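Local coordinates for protein geranylgeranyl pyrophosphate synthase (Geoglobus acetivorans, PDB 5JFQ) that builds geranylgeranyl diphosphate by adding three isopentenyl diphosphate units to dimethylallyl diphosphate, with some farnesyl diphosphate as a lesser product, at residues K65-F79 / L115-D127. Numbering follows the deposited sequence.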
loop_
_atom_site.group_PDB
_atom_site.type_symbol
_atom_site.label_atom_id
_atom_site.label_comp_id
_atom_site.label_asym_id
_atom_site.label_seq_id
_atom_site.Cartn_x
_atom_site.Cartn_y
_atom_site.Cartn_z
ATOM N N LYS B 65 -6.960 9.290 -22.840
ATOM C CA LYS B 65 -5.585 9.205 -22.373
ATOM C C LYS B 65 -5.505 9.305 -20.853
ATOM O O LYS B 65 -4.531 8.819 -20.263
ATOM C CB LYS B 65 -4.721 10.288 -23.039
ATOM C CG LYS B 65 -4.463 10.041 -24.530
ATOM C CD LYS B 65 -3.419 11.003 -25.126
ATOM C CE LYS B 65 -3.327 10.880 -26.676
ATOM N NZ LYS B 65 -2.085 11.519 -27.253
ATOM N N ALA B 66 -6.513 9.895 -20.203
ATOM C CA ALA B 66 -6.544 10.016 -18.750
ATOM C C ALA B 66 -7.164 8.801 -18.065
ATOM O O ALA B 66 -7.323 8.810 -16.840
ATOM C CB ALA B 66 -7.303 11.279 -18.348
ATOM N N ILE B 67 -7.496 7.754 -18.822
ATOM C CA ILE B 67 -8.283 6.668 -18.259
ATOM C C ILE B 67 -7.474 5.889 -17.224
ATOM O O ILE B 67 -8.021 5.451 -16.197
ATOM C CB ILE B 67 -8.824 5.764 -19.379
ATOM C CG1 ILE B 67 -9.819 4.764 -18.805
ATOM C CG2 ILE B 67 -7.698 5.007 -20.070
ATOM C CD1 ILE B 67 -11.169 5.365 -18.498
ATOM N N HIS B 68 -6.163 5.723 -17.451
ATOM C CA HIS B 68 -5.359 4.946 -16.516
ATOM C C HIS B 68 -5.280 5.647 -15.154
ATOM O O HIS B 68 -5.459 5.009 -14.104
ATOM C CB HIS B 68 -3.967 4.691 -17.103
ATOM C CG HIS B 68 -3.968 3.802 -18.316
ATOM N ND1 HIS B 68 -3.854 2.429 -18.239
ATOM C CD2 HIS B 68 -4.068 4.094 -19.638
ATOM C CE1 HIS B 68 -3.891 1.912 -19.457
ATOM N NE2 HIS B 68 -4.025 2.902 -20.322
ATOM N N ALA B 69 -5.064 6.966 -15.156
ATOM C CA ALA B 69 -5.163 7.738 -13.926
ATOM C C ALA B 69 -6.567 7.695 -13.332
ATOM O O ALA B 69 -6.729 7.752 -12.105
ATOM C CB ALA B 69 -4.757 9.175 -14.187
ATOM N N ALA B 70 -7.599 7.611 -14.166
ATOM C CA ALA B 70 -8.932 7.463 -13.603
ATOM C C ALA B 70 -9.071 6.108 -12.918
ATOM O O ALA B 70 -9.532 6.018 -11.776
ATOM C CB ALA B 70 -9.996 7.644 -14.684
ATOM N N ILE B 71 -8.658 5.040 -13.595
ATOM C CA ILE B 71 -8.725 3.732 -12.962
ATOM C C ILE B 71 -7.805 3.683 -11.747
ATOM O O ILE B 71 -8.144 3.063 -10.730
ATOM C CB ILE B 71 -8.399 2.640 -14.001
ATOM C CG1 ILE B 71 -9.424 2.697 -15.132
ATOM C CG2 ILE B 71 -8.374 1.245 -13.374
ATOM C CD1 ILE B 71 -10.863 2.773 -14.635
ATOM N N ALA B 72 -6.655 4.363 -11.802
ATOM C CA ALA B 72 -5.717 4.259 -10.689
ATOM C C ALA B 72 -6.281 4.893 -9.433
ATOM O O ALA B 72 -6.166 4.331 -8.340
ATOM C CB ALA B 72 -4.375 4.897 -11.041
ATOM N N ILE B 73 -6.888 6.064 -9.569
ATOM C CA ILE B 73 -7.453 6.736 -8.412
ATOM C C ILE B 73 -8.636 5.952 -7.850
ATOM O O ILE B 73 -8.782 5.827 -6.627
ATOM C CB ILE B 73 -7.821 8.173 -8.794
ATOM C CG1 ILE B 73 -6.526 8.943 -9.035
ATOM C CG2 ILE B 73 -8.702 8.806 -7.721
ATOM C CD1 ILE B 73 -6.705 10.418 -9.073
ATOM N N GLU B 74 -9.480 5.385 -8.718
ATOM C CA GLU B 74 -10.570 4.551 -8.215
ATOM C C GLU B 74 -10.026 3.347 -7.470
ATOM O O GLU B 74 -10.598 2.915 -6.461
ATOM C CB GLU B 74 -11.478 4.080 -9.350
ATOM C CG GLU B 74 -12.637 3.186 -8.891
ATOM C CD GLU B 74 -13.721 3.937 -8.127
ATOM O OE1 GLU B 74 -13.636 5.171 -8.022
ATOM O OE2 GLU B 74 -14.663 3.294 -7.626
ATOM N N THR B 75 -8.908 2.806 -7.951
ATOM C CA THR B 75 -8.265 1.691 -7.275
ATOM C C THR B 75 -7.786 2.097 -5.885
ATOM O O THR B 75 -7.997 1.365 -4.909
ATOM C CB THR B 75 -7.118 1.181 -8.149
ATOM O OG1 THR B 75 -7.591 1.045 -9.493
ATOM C CG2 THR B 75 -6.594 -0.165 -7.654
ATOM N N VAL B 76 -7.155 3.270 -5.774
ATOM C CA VAL B 76 -6.811 3.806 -4.460
ATOM C C VAL B 76 -8.057 3.909 -3.592
ATOM O O VAL B 76 -8.060 3.480 -2.430
ATOM C CB VAL B 76 -6.113 5.173 -4.580
ATOM C CG1 VAL B 76 -6.051 5.845 -3.193
ATOM C CG2 VAL B 76 -4.720 5.008 -5.157
ATOM N N HIS B 77 -9.116 4.445 -4.148
ATOM C CA HIS B 77 -10.309 4.595 -3.386
ATOM C C HIS B 77 -10.773 3.278 -2.870
ATOM O O HIS B 77 -11.134 3.182 -1.740
ATOM C CB HIS B 77 -11.392 5.290 -4.184
ATOM C CG HIS B 77 -12.644 5.552 -3.410
ATOM N ND1 HIS B 77 -12.661 6.288 -2.253
ATOM C CD2 HIS B 77 -13.914 5.155 -3.618
ATOM C CE1 HIS B 77 -13.888 6.337 -1.787
ATOM N NE2 HIS B 77 -14.665 5.659 -2.598
ATOM N N ASN B 78 -10.773 2.261 -3.698
ATOM C CA ASN B 78 -11.213 0.943 -3.254
ATOM C C ASN B 78 -10.239 0.345 -2.246
ATOM O O ASN B 78 -10.651 -0.334 -1.301
ATOM C CB ASN B 78 -11.398 0.017 -4.445
ATOM C CG ASN B 78 -12.727 0.212 -5.121
ATOM O OD1 ASN B 78 -13.641 -0.603 -4.975
ATOM N ND2 ASN B 78 -12.854 1.307 -5.866
ATOM N N PHE B 79 -8.945 0.573 -2.440
ATOM C CA PHE B 79 -7.984 0.213 -1.417
ATOM C C PHE B 79 -8.397 0.786 -0.065
ATOM O O PHE B 79 -8.474 0.053 0.930
ATOM C CB PHE B 79 -6.592 0.700 -1.830
ATOM C CG PHE B 79 -5.753 1.208 -0.683
ATOM C CD1 PHE B 79 -5.335 0.357 0.319
ATOM C CD2 PHE B 79 -5.370 2.528 -0.628
ATOM C CE1 PHE B 79 -4.576 0.826 1.365
ATOM C CE2 PHE B 79 -4.609 2.983 0.403
ATOM C CZ PHE B 79 -4.218 2.133 1.407
ATOM N N LEU B 115 -4.706 -4.004 -4.360
ATOM C CA LEU B 115 -5.250 -2.830 -5.028
ATOM C C LEU B 115 -4.266 -1.667 -4.971
ATOM O O LEU B 115 -4.051 -0.965 -5.970
ATOM C CB LEU B 115 -6.592 -2.453 -4.389
ATOM C CG LEU B 115 -7.737 -3.440 -4.688
ATOM C CD1 LEU B 115 -8.985 -3.167 -3.836
ATOM C CD2 LEU B 115 -8.094 -3.454 -6.184
ATOM N N TYR B 116 -3.642 -1.465 -3.807
ATOM C CA TYR B 116 -2.723 -0.344 -3.615
ATOM C C TYR B 116 -1.588 -0.387 -4.632
ATOM O O TYR B 116 -1.299 0.610 -5.293
ATOM C CB TYR B 116 -2.174 -0.389 -2.187
ATOM C CG TYR B 116 -1.767 0.917 -1.510
ATOM C CD1 TYR B 116 -1.652 2.133 -2.200
ATOM C CD2 TYR B 116 -1.476 0.906 -0.148
ATOM C CE1 TYR B 116 -1.257 3.304 -1.521
ATOM C CE2 TYR B 116 -1.081 2.037 0.534
ATOM C CZ TYR B 116 -0.978 3.231 -0.131
ATOM O OH TYR B 116 -0.593 4.310 0.646
ATOM N N ALA B 117 -0.918 -1.535 -4.756
ATOM C CA ALA B 117 0.130 -1.662 -5.762
ATOM C C ALA B 117 -0.459 -1.588 -7.167
ATOM O O ALA B 117 0.109 -0.933 -8.057
ATOM C CB ALA B 117 0.907 -2.970 -5.571
ATOM N N GLU B 118 -1.610 -2.237 -7.379
ATOM C CA GLU B 118 -2.188 -2.266 -8.712
ATOM C C GLU B 118 -2.445 -0.859 -9.222
ATOM O O GLU B 118 -2.275 -0.593 -10.422
ATOM C CB GLU B 118 -3.460 -3.109 -8.720
ATOM C CG GLU B 118 -3.194 -4.600 -8.893
ATOM C CD GLU B 118 -4.456 -5.465 -8.795
ATOM O OE1 GLU B 118 -5.363 -5.144 -7.976
ATOM O OE2 GLU B 118 -4.530 -6.484 -9.533
ATOM N N ALA B 119 -2.768 0.069 -8.317
ATOM C CA ALA B 119 -3.057 1.440 -8.728
ATOM C C ALA B 119 -1.819 2.115 -9.293
ATOM O O ALA B 119 -1.896 2.833 -10.296
ATOM C CB ALA B 119 -3.612 2.252 -7.559
ATOM N N PHE B 120 -0.674 1.923 -8.650
ATOM C CA PHE B 120 0.533 2.517 -9.191
ATOM C C PHE B 120 0.969 1.827 -10.478
ATOM O O PHE B 120 1.572 2.468 -11.343
ATOM C CB PHE B 120 1.622 2.502 -8.136
ATOM C CG PHE B 120 1.422 3.540 -7.093
ATOM C CD1 PHE B 120 1.763 4.862 -7.345
ATOM C CD2 PHE B 120 0.827 3.216 -5.885
ATOM C CE1 PHE B 120 1.560 5.832 -6.400
ATOM C CE2 PHE B 120 0.611 4.192 -4.916
ATOM C CZ PHE B 120 0.980 5.501 -5.166
ATOM N N GLU B 121 0.654 0.542 -10.648
ATOM C CA GLU B 121 0.987 -0.080 -11.917
ATOM C C GLU B 121 0.082 0.443 -13.017
ATOM O O GLU B 121 0.519 0.628 -14.161
ATOM C CB GLU B 121 0.886 -1.599 -11.829
ATOM C CG GLU B 121 1.260 -2.273 -13.121
ATOM C CD GLU B 121 1.042 -3.762 -13.120
ATOM O OE1 GLU B 121 0.642 -4.314 -12.080
ATOM O OE2 GLU B 121 1.277 -4.380 -14.179
ATOM N N ILE B 122 -1.182 0.710 -12.692
ATOM C CA ILE B 122 -2.086 1.213 -13.715
ATOM C C ILE B 122 -1.738 2.656 -14.068
ATOM O O ILE B 122 -1.606 3.003 -15.245
ATOM C CB ILE B 122 -3.542 1.051 -13.262
ATOM C CG1 ILE B 122 -3.873 -0.444 -13.215
ATOM C CG2 ILE B 122 -4.469 1.814 -14.209
ATOM C CD1 ILE B 122 -5.132 -0.777 -12.405
ATOM N N LEU B 123 -1.550 3.506 -13.053
ATOM C CA LEU B 123 -1.135 4.881 -13.300
ATOM C C LEU B 123 0.043 4.938 -14.263
ATOM O O LEU B 123 0.041 5.733 -15.205
ATOM C CB LEU B 123 -0.775 5.577 -11.987
ATOM C CG LEU B 123 -0.218 6.997 -12.126
ATOM C CD1 LEU B 123 -1.195 7.881 -12.847
ATOM C CD2 LEU B 123 0.076 7.577 -10.767
ATOM N N SER B 124 1.041 4.074 -14.056
ATOM C CA SER B 124 2.275 4.083 -14.823
ATOM C C SER B 124 2.067 3.683 -16.273
ATOM O O SER B 124 2.977 3.883 -17.086
ATOM C CB SER B 124 3.306 3.152 -14.177
ATOM O OG SER B 124 3.082 1.796 -14.552
ATOM N N MET B 125 0.915 3.109 -16.608
ATOM C CA MET B 125 0.603 2.772 -17.988
ATOM C C MET B 125 0.162 3.976 -18.804
ATOM O O MET B 125 -0.140 3.814 -19.991
ATOM C CB MET B 125 -0.508 1.730 -18.055
ATOM C CG MET B 125 -0.253 0.470 -17.295
ATOM S SD MET B 125 -1.741 -0.553 -17.348
ATOM C CE MET B 125 -1.366 -1.769 -16.100
ATOM N N SER B 126 0.099 5.164 -18.204
ATOM C CA SER B 126 -0.545 6.290 -18.864
ATOM C C SER B 126 0.167 6.669 -20.160
ATOM O O SER B 126 1.396 6.620 -20.256
ATOM C CB SER B 126 -0.601 7.493 -17.926
ATOM O OG SER B 126 -1.617 7.316 -16.953
ATOM N N ASP B 127 -0.628 7.041 -21.166
ATOM C CA ASP B 127 -0.120 7.612 -22.407
ATOM C C ASP B 127 0.071 9.107 -22.199
ATOM O O ASP B 127 -0.778 9.936 -22.541
ATOM C CB ASP B 127 -1.075 7.332 -23.556
ATOM C CG ASP B 127 -0.707 8.092 -24.815
ATOM O OD1 ASP B 127 0.488 8.445 -25.013
ATOM O OD2 ASP B 127 -1.637 8.344 -25.603
HETATM O O HOH W 1 -3.927 7.843 -17.555
#
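Phe79 and Tyr116 stack face to face at the buried end of this contact. Their centroids lie 3.8 Å apart and the planes differ by 19°. Phe79 CE2 lies over the centre of the Tyr116 ring. Tyr116 chi1 of -151° swings CG roughly opposite the backbone N, and this sets the ring face against Phe79. Its hydroxyl bonds to the backbone of Asp113 of the second subunit, so the stack adjoins the dimer interface. An alanine in place of Phe79 would probably open a gap over one face of the Tyr116 ring, leaving its hydroxyl bond to hold it with less support. Farther along, small residues bring the helices close. Across the two segments the closest CA atoms are those of Ala72 and Ala119, 4.3 Å apart. Thr75 CB lies 3.7 Å from Ala119 CB. Ile122 fits as a knob into the hole formed by His68, Ile71, Ala72 and Thr75. The axes of 67-79 and 115-123 approach to 8.0 Å and run antiparallel at 170°, within the all-helical fold of polyprenyl synthases. Helix 67-88 carries His77, which probably binds isopentenyl diphosphate. The other end is looser and more open to solvent, with Lys65, Met125 and Asp127 exposed. Met125 O sits over one face of the His68 ring. A water bonds to Lys65 O and Ala69 N and lies close to Ser126 OG. Last, Lys65 stretches out to a long salt bridge, NZ to Asp127 OD2 at 3.6 Å.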